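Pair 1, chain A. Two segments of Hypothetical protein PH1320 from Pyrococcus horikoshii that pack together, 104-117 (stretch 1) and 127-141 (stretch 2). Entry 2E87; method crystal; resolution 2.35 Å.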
# COMPACT_ATOMS: atom_id res chain seq x y z
N ILE A 104 8.31 -4.82 27.70
CA ILE A 104 9.32 -4.66 28.73
C ILE A 104 8.97 -3.54 29.73
O ILE A 104 9.29 -3.63 30.92
CB ILE A 104 10.68 -4.31 28.13
CG1 ILE A 104 10.87 -5.07 26.82
CG2 ILE A 104 11.78 -4.67 29.11
CD1 ILE A 104 10.62 -6.57 26.94
N ILE A 105 8.33 -2.49 29.23
CA ILE A 105 7.97 -1.37 30.09
C ILE A 105 6.88 -1.75 31.08
O ILE A 105 6.88 -1.30 32.23
CB ILE A 105 7.54 -0.16 29.24
CG1 ILE A 105 8.79 0.47 28.63
CG2 ILE A 105 6.77 0.84 30.07
CD1 ILE A 105 8.50 1.51 27.59
N ARG A 106 5.94 -2.58 30.63
CA ARG A 106 4.87 -3.05 31.48
C ARG A 106 5.48 -3.91 32.59
O ARG A 106 5.14 -3.80 33.77
CB ARG A 106 3.88 -3.89 30.67
CG ARG A 106 2.82 -4.55 31.52
CD ARG A 106 1.99 -3.51 32.24
NE ARG A 106 1.55 -3.97 33.55
CZ ARG A 106 0.70 -3.31 34.33
NH1 ARG A 106 0.19 -2.16 33.93
NH2 ARG A 106 0.38 -3.81 35.52
N GLU A 107 6.42 -4.76 32.19
CA GLU A 107 7.10 -5.64 33.12
C GLU A 107 7.93 -4.81 34.10
O GLU A 107 7.95 -5.08 35.30
CB GLU A 107 8.00 -6.59 32.34
CG GLU A 107 8.70 -7.64 33.16
CD GLU A 107 9.74 -8.39 32.33
OE1 GLU A 107 9.44 -8.71 31.16
OE2 GLU A 107 10.84 -8.67 32.86
N LEU A 108 8.63 -3.80 33.60
CA LEU A 108 9.44 -2.98 34.48
C LEU A 108 8.55 -2.25 35.48
O LEU A 108 8.88 -2.15 36.65
CB LEU A 108 10.27 -1.98 33.66
CG LEU A 108 11.41 -2.61 32.86
CD1 LEU A 108 12.05 -1.57 31.93
CD2 LEU A 108 12.43 -3.18 33.83
N GLU A 109 7.41 -1.75 35.01
CA GLU A 109 6.48 -1.04 35.88
C GLU A 109 6.05 -1.91 37.05
O GLU A 109 6.17 -1.52 38.21
CB GLU A 109 5.23 -0.62 35.11
CG GLU A 109 4.10 -0.16 36.02
CD GLU A 109 2.81 0.13 35.28
OE1 GLU A 109 2.65 -0.33 34.13
OE2 GLU A 109 1.94 0.81 35.85
N GLU A 110 5.55 -3.10 36.74
CA GLU A 110 5.11 -4.02 37.76
C GLU A 110 6.27 -4.34 38.69
O GLU A 110 6.11 -4.39 39.91
CB GLU A 110 4.56 -5.28 37.10
CG GLU A 110 4.28 -6.41 38.07
CD GLU A 110 3.39 -7.48 37.46
OE1 GLU A 110 2.17 -7.23 37.30
OE2 GLU A 110 3.92 -8.56 37.14
N ARG A 111 7.45 -4.54 38.12
CA ARG A 111 8.63 -4.85 38.93
C ARG A 111 8.99 -3.71 39.90
O ARG A 111 9.19 -3.96 41.09
CB ARG A 111 9.83 -5.15 38.02
CG ARG A 111 11.21 -4.87 38.66
CD ARG A 111 11.98 -6.13 39.02
NE ARG A 111 12.16 -7.01 37.87
CZ ARG A 111 12.89 -6.70 36.80
NH1 ARG A 111 13.51 -5.53 36.73
NH2 ARG A 111 12.98 -7.56 35.79
N TYR A 112 9.06 -2.48 39.41
CA TYR A 112 9.43 -1.35 40.26
C TYR A 112 8.35 -0.88 41.24
O TYR A 112 8.67 -0.45 42.34
CB TYR A 112 9.91 -0.19 39.39
CG TYR A 112 11.35 -0.39 38.98
CD1 TYR A 112 12.38 0.02 39.81
CD2 TYR A 112 11.67 -1.10 37.83
CE1 TYR A 112 13.70 -0.27 39.51
CE2 TYR A 112 12.98 -1.41 37.52
CZ TYR A 112 13.99 -0.99 38.37
OH TYR A 112 15.30 -1.32 38.09
N VAL A 113 7.08 -0.97 40.86
CA VAL A 113 6.02 -0.59 41.77
C VAL A 113 6.11 -1.49 43.01
O VAL A 113 6.02 -1.02 44.14
CB VAL A 113 4.61 -0.73 41.14
CG1 VAL A 113 3.54 -0.72 42.23
CG2 VAL A 113 4.35 0.42 40.18
N GLU A 114 6.31 -2.79 42.79
CA GLU A 114 6.42 -3.74 43.90
C GLU A 114 7.58 -3.39 44.82
O GLU A 114 7.40 -3.30 46.03
CB GLU A 114 6.59 -5.18 43.39
CG GLU A 114 6.53 -6.25 44.50
CD GLU A 114 7.89 -6.81 44.90
OE1 GLU A 114 8.91 -6.08 44.84
OE2 GLU A 114 7.95 -8.00 45.29
N ARG A 115 8.77 -3.21 44.26
CA ARG A 115 9.94 -2.88 45.07
C ARG A 115 9.71 -1.63 45.90
O ARG A 115 10.07 -1.61 47.08
CB ARG A 115 11.19 -2.63 44.21
CG ARG A 115 12.20 -3.75 44.25
CD ARG A 115 11.73 -4.86 43.36
NE ARG A 115 12.49 -6.10 43.50
CZ ARG A 115 12.36 -7.12 42.66
NH1 ARG A 115 11.52 -7.01 41.66
NH2 ARG A 115 13.07 -8.23 42.82
N ILE A 116 9.14 -0.60 45.29
CA ILE A 116 8.89 0.65 45.98
C ILE A 116 7.79 0.47 47.02
O ILE A 116 7.97 0.82 48.18
CB ILE A 116 8.48 1.78 44.98
CG1 ILE A 116 9.66 2.09 44.06
CG2 ILE A 116 8.06 3.05 45.73
CD1 ILE A 116 9.28 2.88 42.82
N ARG A 117 6.66 -0.09 46.60
CA ARG A 117 5.55 -0.32 47.50
C ARG A 117 6.01 -1.08 48.74
O ARG A 117 5.53 -0.84 49.84
CB ARG A 117 4.47 -1.15 46.80
CG ARG A 117 3.37 -1.63 47.74
CD ARG A 117 2.63 -2.84 47.18
NE ARG A 117 1.60 -3.32 48.10
CZ ARG A 117 0.94 -4.46 47.96
NH1 ARG A 117 1.20 -5.25 46.92
NH2 ARG A 117 0.02 -4.82 48.85
N GLU A 127 15.83 6.04 44.81
CA GLU A 127 16.72 5.38 43.86
C GLU A 127 15.98 4.46 42.90
O GLU A 127 16.35 4.34 41.73
CB GLU A 127 17.81 4.60 44.62
CG GLU A 127 18.86 5.51 45.29
CD GLU A 127 19.77 4.78 46.28
OE1 GLU A 127 20.88 5.30 46.55
OE2 GLU A 127 19.39 3.71 46.79
N LEU A 128 14.94 3.80 43.40
CA LEU A 128 14.16 2.91 42.57
C LEU A 128 13.38 3.66 41.48
O LEU A 128 13.33 3.21 40.34
CB LEU A 128 13.22 2.06 43.44
CG LEU A 128 13.88 0.99 44.35
CD1 LEU A 128 12.86 0.40 45.33
CD2 LEU A 128 14.48 -0.11 43.49
N ARG A 129 12.78 4.81 41.80
CA ARG A 129 12.07 5.56 40.76
C ARG A 129 13.11 6.01 39.73
O ARG A 129 12.88 5.94 38.51
CB ARG A 129 11.39 6.83 41.30
CG ARG A 129 11.43 7.95 40.24
CD ARG A 129 10.94 9.32 40.68
NE ARG A 129 11.63 9.82 41.87
CZ ARG A 129 12.91 10.17 41.92
NH1 ARG A 129 13.69 10.08 40.85
NH2 ARG A 129 13.40 10.61 43.08
N ARG A 130 14.24 6.49 40.23
CA ARG A 130 15.30 6.97 39.38
C ARG A 130 15.77 5.86 38.43
O ARG A 130 16.02 6.11 37.25
CB ARG A 130 16.45 7.48 40.23
CG ARG A 130 17.36 8.46 39.52
CD ARG A 130 18.48 8.92 40.45
NE ARG A 130 17.96 9.59 41.64
CZ ARG A 130 18.34 9.33 42.89
NH1 ARG A 130 19.27 8.40 43.13
NH2 ARG A 130 17.80 9.99 43.90
N GLN A 131 15.87 4.64 38.94
CA GLN A 131 16.30 3.52 38.11
C GLN A 131 15.29 3.22 37.02
O GLN A 131 15.66 2.98 35.87
CB GLN A 131 16.50 2.25 38.93
CG GLN A 131 17.71 2.27 39.84
CD GLN A 131 17.96 0.90 40.45
OE1 GLN A 131 18.20 -0.07 39.73
NE2 GLN A 131 17.89 0.82 41.78
N PHE A 132 14.01 3.23 37.38
CA PHE A 132 12.94 2.94 36.43
C PHE A 132 13.00 3.97 35.29
O PHE A 132 13.03 3.60 34.12
CB PHE A 132 11.58 2.98 37.14
CG PHE A 132 10.42 2.80 36.22
CD1 PHE A 132 10.09 1.53 35.73
CD2 PHE A 132 9.66 3.89 35.82
CE1 PHE A 132 9.02 1.36 34.85
CE2 PHE A 132 8.59 3.74 34.94
CZ PHE A 132 8.27 2.47 34.45
N TYR A 133 13.04 5.26 35.64
CA TYR A 133 13.14 6.31 34.64
C TYR A 133 14.32 5.98 33.72
O TYR A 133 14.19 5.96 32.50
CB TYR A 133 13.37 7.66 35.31
CG TYR A 133 12.12 8.42 35.69
CD1 TYR A 133 11.05 7.78 36.30
CD2 TYR A 133 12.01 9.80 35.44
CE1 TYR A 133 9.91 8.48 36.66
CE2 TYR A 133 10.86 10.52 35.81
CZ TYR A 133 9.82 9.84 36.41
OH TYR A 133 8.66 10.49 36.74
N GLY A 134 15.47 5.70 34.34
CA GLY A 134 16.66 5.37 33.58
C GLY A 134 16.42 4.24 32.58
O GLY A 134 16.80 4.34 31.42
N ARG A 135 15.77 3.18 33.04
CA ARG A 135 15.49 2.04 32.18
C ARG A 135 14.44 2.31 31.10
O ARG A 135 14.54 1.77 30.01
CB ARG A 135 15.07 0.81 33.00
CG ARG A 135 16.19 0.23 33.84
CD ARG A 135 15.78 -1.10 34.42
NE ARG A 135 16.62 -1.51 35.55
CZ ARG A 135 17.93 -1.70 35.48
NH1 ARG A 135 18.57 -1.50 34.33
NH2 ARG A 135 18.60 -2.09 36.55
N VAL A 136 13.44 3.14 31.41
CA VAL A 136 12.43 3.44 30.41
C VAL A 136 13.08 4.23 29.30
O VAL A 136 12.89 3.93 28.12
CB VAL A 136 11.25 4.26 31.00
CG1 VAL A 136 10.30 4.66 29.89
CG2 VAL A 136 10.50 3.43 32.03
N ALA A 137 13.84 5.25 29.66
CA ALA A 137 14.53 6.07 28.67
C ALA A 137 15.42 5.19 27.78
O ALA A 137 15.49 5.38 26.57
CB ALA A 137 15.36 7.13 29.36
N SER A 138 16.09 4.23 28.39
CA SER A 138 16.97 3.32 27.67
C SER A 138 16.21 2.39 26.71
O SER A 138 16.64 2.18 25.57
CB SER A 138 17.78 2.50 28.67
OG SER A 138 18.52 1.49 28.02
N VAL A 139 15.10 1.82 27.16
CA VAL A 139 14.32 0.94 26.30
C VAL A 139 13.87 1.74 25.08
O VAL A 139 13.97 1.27 23.96
CB VAL A 139 13.08 0.37 27.05
CG1 VAL A 139 12.16 -0.37 26.09
CG2 VAL A 139 13.53 -0.59 28.13
N LEU A 140 13.41 2.97 25.30
CA LEU A 140 12.95 3.81 24.18
C LEU A 140 14.08 4.19 23.25
O LEU A 140 13.88 4.32 22.04
CB LEU A 140 12.25 5.08 24.69
CG LEU A 140 10.95 4.83 25.45
CD1 LEU A 140 10.34 6.15 25.94
CD2 LEU A 140 9.99 4.07 24.51
N ARG A 141 15.28 4.40 23.81
CA ARG A 141 16.40 4.74 22.95
C ARG A 141 16.82 3.51 22.16
O ARG A 141 17.33 3.63 21.06
CB ARG A 141 17.56 5.33 23.74
CG ARG A 141 17.21 6.72 24.23
CD ARG A 141 18.34 7.44 24.92
NE ARG A 141 17.90 8.72 25.48
CZ ARG A 141 17.86 8.98 26.78
NH1 ARG A 141 18.24 8.06 27.66
NH2 ARG A 141 17.45 10.18 27.21

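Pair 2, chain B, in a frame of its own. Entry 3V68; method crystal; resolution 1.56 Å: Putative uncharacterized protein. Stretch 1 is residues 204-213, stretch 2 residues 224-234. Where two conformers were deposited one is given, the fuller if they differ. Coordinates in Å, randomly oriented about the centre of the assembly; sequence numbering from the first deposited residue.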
# COMPACT_ATOMS: atom_id res chain seq x y z
N GLU B 204 -16.36 10.55 -17.41
CA GLU B 204 -15.24 9.65 -17.70
C GLU B 204 -14.91 8.73 -16.52
O GLU B 204 -14.51 7.58 -16.72
CB GLU B 204 -14.01 10.44 -18.13
CG GLU B 204 -13.00 9.59 -18.87
CD GLU B 204 -11.98 10.41 -19.63
OE1 GLU B 204 -11.53 9.93 -20.70
OE2 GLU B 204 -11.62 11.51 -19.18
N ILE B 205 -15.08 9.25 -15.31
CA ILE B 205 -14.96 8.43 -14.09
C ILE B 205 -15.98 7.29 -14.13
O ILE B 205 -15.64 6.13 -13.86
CB ILE B 205 -15.12 9.29 -12.81
CG1 ILE B 205 -13.93 10.26 -12.66
CG2 ILE B 205 -15.25 8.41 -11.56
CD1 ILE B 205 -14.08 11.31 -11.56
N LYS B 206 -17.22 7.62 -14.48
CA LYS B 206 -18.28 6.62 -14.64
C LYS B 206 -17.87 5.55 -15.65
O LYS B 206 -18.00 4.35 -15.39
CB LYS B 206 -19.57 7.31 -15.08
CG LYS B 206 -20.81 6.43 -15.02
CD LYS B 206 -22.06 7.18 -15.50
CE LYS B 206 -22.43 8.34 -14.58
NZ LYS B 206 -23.60 9.12 -15.11
N GLU B 207 -17.36 5.98 -16.79
CA GLU B 207 -16.93 5.06 -17.84
C GLU B 207 -15.80 4.13 -17.41
O GLU B 207 -15.83 2.93 -17.70
CB GLU B 207 -16.53 5.84 -19.10
CG GLU B 207 -17.71 6.44 -19.84
CD GLU B 207 -17.34 7.62 -20.72
OE1 GLU B 207 -16.13 7.92 -20.86
OE2 GLU B 207 -18.26 8.25 -21.28
N ILE B 208 -14.80 4.68 -16.72
CA ILE B 208 -13.65 3.86 -16.35
C ILE B 208 -13.97 2.87 -15.23
O ILE B 208 -13.46 1.75 -15.21
CB ILE B 208 -12.35 4.69 -16.08
CG1 ILE B 208 -11.11 3.80 -16.25
CG2 ILE B 208 -12.39 5.41 -14.73
CD1 ILE B 208 -9.77 4.49 -16.06
N VAL B 209 -14.85 3.28 -14.31
CA VAL B 209 -15.32 2.37 -13.27
C VAL B 209 -16.09 1.20 -13.89
O VAL B 209 -15.88 0.04 -13.53
CB VAL B 209 -16.18 3.09 -12.21
CG1 VAL B 209 -16.88 2.09 -11.30
CG2 VAL B 209 -15.32 4.02 -11.39
N GLN B 210 -16.95 1.51 -14.86
CA GLN B 210 -17.69 0.49 -15.57
C GLN B 210 -16.76 -0.48 -16.29
O GLN B 210 -16.94 -1.70 -16.23
CB GLN B 210 -18.69 1.12 -16.54
CG GLN B 210 -19.57 0.12 -17.27
CD GLN B 210 -20.52 -0.63 -16.34
OE1 GLN B 210 -20.92 -0.13 -15.30
NE2 GLN B 210 -20.87 -1.85 -16.73
N LEU B 211 -15.74 0.07 -16.96
CA LEU B 211 -14.75 -0.76 -17.63
C LEU B 211 -14.03 -1.67 -16.63
O LEU B 211 -13.82 -2.86 -16.91
CB LEU B 211 -13.76 0.09 -18.42
CG LEU B 211 -12.77 -0.68 -19.30
CD1 LEU B 211 -13.47 -1.48 -20.38
CD2 LEU B 211 -11.72 0.24 -19.91
N PHE B 212 -13.67 -1.13 -15.47
CA PHE B 212 -13.10 -1.95 -14.42
C PHE B 212 -14.04 -3.09 -14.00
O PHE B 212 -13.61 -4.24 -13.83
CB PHE B 212 -12.69 -1.14 -13.19
CG PHE B 212 -12.56 -1.98 -11.96
CD1 PHE B 212 -11.41 -2.71 -11.73
CD2 PHE B 212 -13.64 -2.11 -11.07
CE1 PHE B 212 -11.30 -3.54 -10.62
CE2 PHE B 212 -13.54 -2.93 -9.97
CZ PHE B 212 -12.37 -3.65 -9.73
N ARG B 213 -15.32 -2.77 -13.82
CA ARG B 213 -16.29 -3.78 -13.38
C ARG B 213 -16.47 -4.90 -14.39
O ARG B 213 -16.78 -6.03 -14.02
CB ARG B 213 -17.63 -3.14 -13.04
CG ARG B 213 -17.57 -2.21 -11.84
CD ARG B 213 -18.95 -2.00 -11.26
NE ARG B 213 -18.98 -0.90 -10.31
CZ ARG B 213 -18.59 -0.97 -9.04
NH1 ARG B 213 -18.13 -2.11 -8.54
NH2 ARG B 213 -18.67 0.10 -8.27
N TYR B 224 -4.93 -5.67 -9.47
CA TYR B 224 -4.09 -4.90 -10.38
C TYR B 224 -4.93 -4.07 -11.34
O TYR B 224 -4.56 -2.95 -11.68
CB TYR B 224 -3.09 -5.82 -11.09
CG TYR B 224 -2.09 -6.38 -10.11
CD1 TYR B 224 -0.99 -5.62 -9.72
CD2 TYR B 224 -2.28 -7.63 -9.53
CE1 TYR B 224 -0.08 -6.12 -8.79
CE2 TYR B 224 -1.38 -8.13 -8.60
CZ TYR B 224 -0.29 -7.37 -8.24
OH TYR B 224 0.59 -7.87 -7.33
N ALA B 225 -6.08 -4.61 -11.74
CA ALA B 225 -7.02 -3.85 -12.55
C ALA B 225 -7.53 -2.64 -11.78
O ALA B 225 -7.63 -1.55 -12.33
CB ALA B 225 -8.17 -4.73 -13.02
N ALA B 226 -7.85 -2.82 -10.49
CA ALA B 226 -8.26 -1.68 -9.67
C ALA B 226 -7.17 -0.62 -9.57
O ALA B 226 -7.44 0.57 -9.72
CB ALA B 226 -8.70 -2.14 -8.28
N ARG B 227 -5.93 -1.06 -9.34
CA ARG B 227 -4.81 -0.14 -9.25
C ARG B 227 -4.59 0.60 -10.57
O ARG B 227 -4.34 1.80 -10.57
CB ARG B 227 -3.54 -0.88 -8.82
CG ARG B 227 -3.54 -1.18 -7.33
CD ARG B 227 -2.53 -2.26 -6.97
NE ARG B 227 -2.32 -2.27 -5.52
CZ ARG B 227 -3.16 -2.81 -4.64
NH1 ARG B 227 -4.28 -3.41 -5.04
NH2 ARG B 227 -2.88 -2.75 -3.35
N GLU B 228 -4.68 -0.12 -11.69
CA GLU B 228 -4.53 0.51 -13.00
C GLU B 228 -5.62 1.55 -13.26
O GLU B 228 -5.33 2.65 -13.74
CB GLU B 228 -4.48 -0.54 -14.11
CG GLU B 228 -4.20 0.03 -15.51
CD GLU B 228 -2.84 0.72 -15.65
OE1 GLU B 228 -1.94 0.48 -14.83
OE2 GLU B 228 -2.68 1.49 -16.62
N MET B 229 -6.86 1.20 -12.94
CA MET B 229 -7.99 2.12 -13.10
C MET B 229 -7.76 3.40 -12.30
O MET B 229 -7.91 4.51 -12.82
CB MET B 229 -9.31 1.45 -12.69
CG MET B 229 -10.54 2.33 -12.84
SD MET B 229 -10.88 3.37 -11.40
CE MET B 229 -11.57 2.18 -10.26
N LEU B 230 -7.37 3.23 -11.04
CA LEU B 230 -7.07 4.37 -10.16
C LEU B 230 -5.90 5.22 -10.65
O LEU B 230 -5.93 6.45 -10.51
CB LEU B 230 -6.83 3.89 -8.73
CG LEU B 230 -8.05 3.30 -8.02
CD1 LEU B 230 -7.62 2.65 -6.72
CD2 LEU B 230 -9.16 4.32 -7.79
N SER B 231 -4.90 4.59 -11.26
CA SER B 231 -3.73 5.33 -11.76
C SER B 231 -4.12 6.35 -12.84
O SER B 231 -3.46 7.39 -12.98
CB SER B 231 -2.66 4.37 -12.29
OG SER B 231 -2.94 3.96 -13.61
N LYS B 232 -5.18 6.06 -13.58
CA LYS B 232 -5.64 6.96 -14.65
C LYS B 232 -6.23 8.25 -14.09
O LYS B 232 -6.35 9.24 -14.81
CB LYS B 232 -6.64 6.26 -15.58
CG LYS B 232 -6.11 5.01 -16.28
CD LYS B 232 -4.82 5.28 -17.06
CE LYS B 232 -4.40 4.06 -17.86
NZ LYS B 232 -2.98 4.17 -18.32
N LEU B 233 -6.62 8.21 -12.82
CA LEU B 233 -7.11 9.38 -12.10
C LEU B 233 -6.01 10.04 -11.27
O LEU B 233 -6.25 11.05 -10.60
CB LEU B 233 -8.27 8.99 -11.18
CG LEU B 233 -9.68 8.80 -11.76
CD1 LEU B 233 -9.78 7.53 -12.59
CD2 LEU B 233 -10.69 8.77 -10.62
N GLY B 234 -4.81 9.47 -11.32
CA GLY B 234 -3.68 9.96 -10.52
C GLY B 234 -3.78 9.54 -9.07
O GLY B 234 -3.19 10.16 -8.18

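Both pairs are two antiparallel helices packed side by side. The axes approach to 9.8 Å at 171° in pair 1 and to 10.1 Å at 167° in pair 2. The backbones of 14 central residues superpose with an RMSD of 0.5 Å. The buried surface is 693 Å² in pair 1, whose stretches are longer, and 384 Å² in pair 2.

The aromatic position of stretch 1 differs most. Y112(A) matches F212(B), but the side-chain centres lie 5.7 Å apart. Chi1 is m in Y112(A) and t in F212(B), so the rings leave the same backbone site in different directions. The ring of Y112(A) sits among L128(A), Q131(A), F132(A) and R135(A). F132(A) CB lies over one face, 4.1 Å from the ring centroid. R135(A) NE donates a hydrogen bond of 2.9 Å to Y112(A) OH, near the plane of the tyrosine ring. F212(B) has no hydroxyl and packs on two alanines: its CD1 is 4.0 Å from A225(B) CB, and its CE1 is 3.8 Å from A226(B) CB. No hydrogen bond crosses between the stretches of pair 2.

L128(A) matches A225(B), and both point toward the other helix. The leucine reaches Y112(A), with CD2 4.1 Å from Y112(A) CE1. The alanine offers a small surface to the phenylalanine ring. R129(A) matches A226(B); the arginine points away, whereas the alanine CB points sideways and meets F212(B).

F132(A) matches M229(B). Both have chi1 t, and their side-chain centres fall 1.1 Å apart. F132(A) fits among I105(A), L108(A), E109(A) and Y112(A); its CE1 is 3.8 Å from L108(A) CB. M229(B) fills similar space with a flexible chain. Its CG lies 3.8 Å from I208(B) CG1 and 4.1 Å from F212(B) CB. Two conformers of this methionine were deposited, and one is described here.

L108(A) matches I208(B). Both point toward the partner helix. L108(A) CD2 is 4.0 Å from R135(A) CD, and I208(B) CD1 is 3.6 Å from CB of the matching K232(B). The ends of the two basic chains differ in use: R135(A) binds the tyrosine across the interface, while K232(B) NZ forms a salt bridge with E228(B) OE2 at 3.2 Å within its own stretch.

I105(A) matches I205(B), and V136(A) matches L233(B). I105(A) CD1 is 4.3 Å from V136(A) CG1; I205(B) CG1 is 4.1 Å from L233(B) CD2. Here the backbones diverge. V136(A) is helical, but L233(B) lies in a turn that G234(B) closes with positive phi.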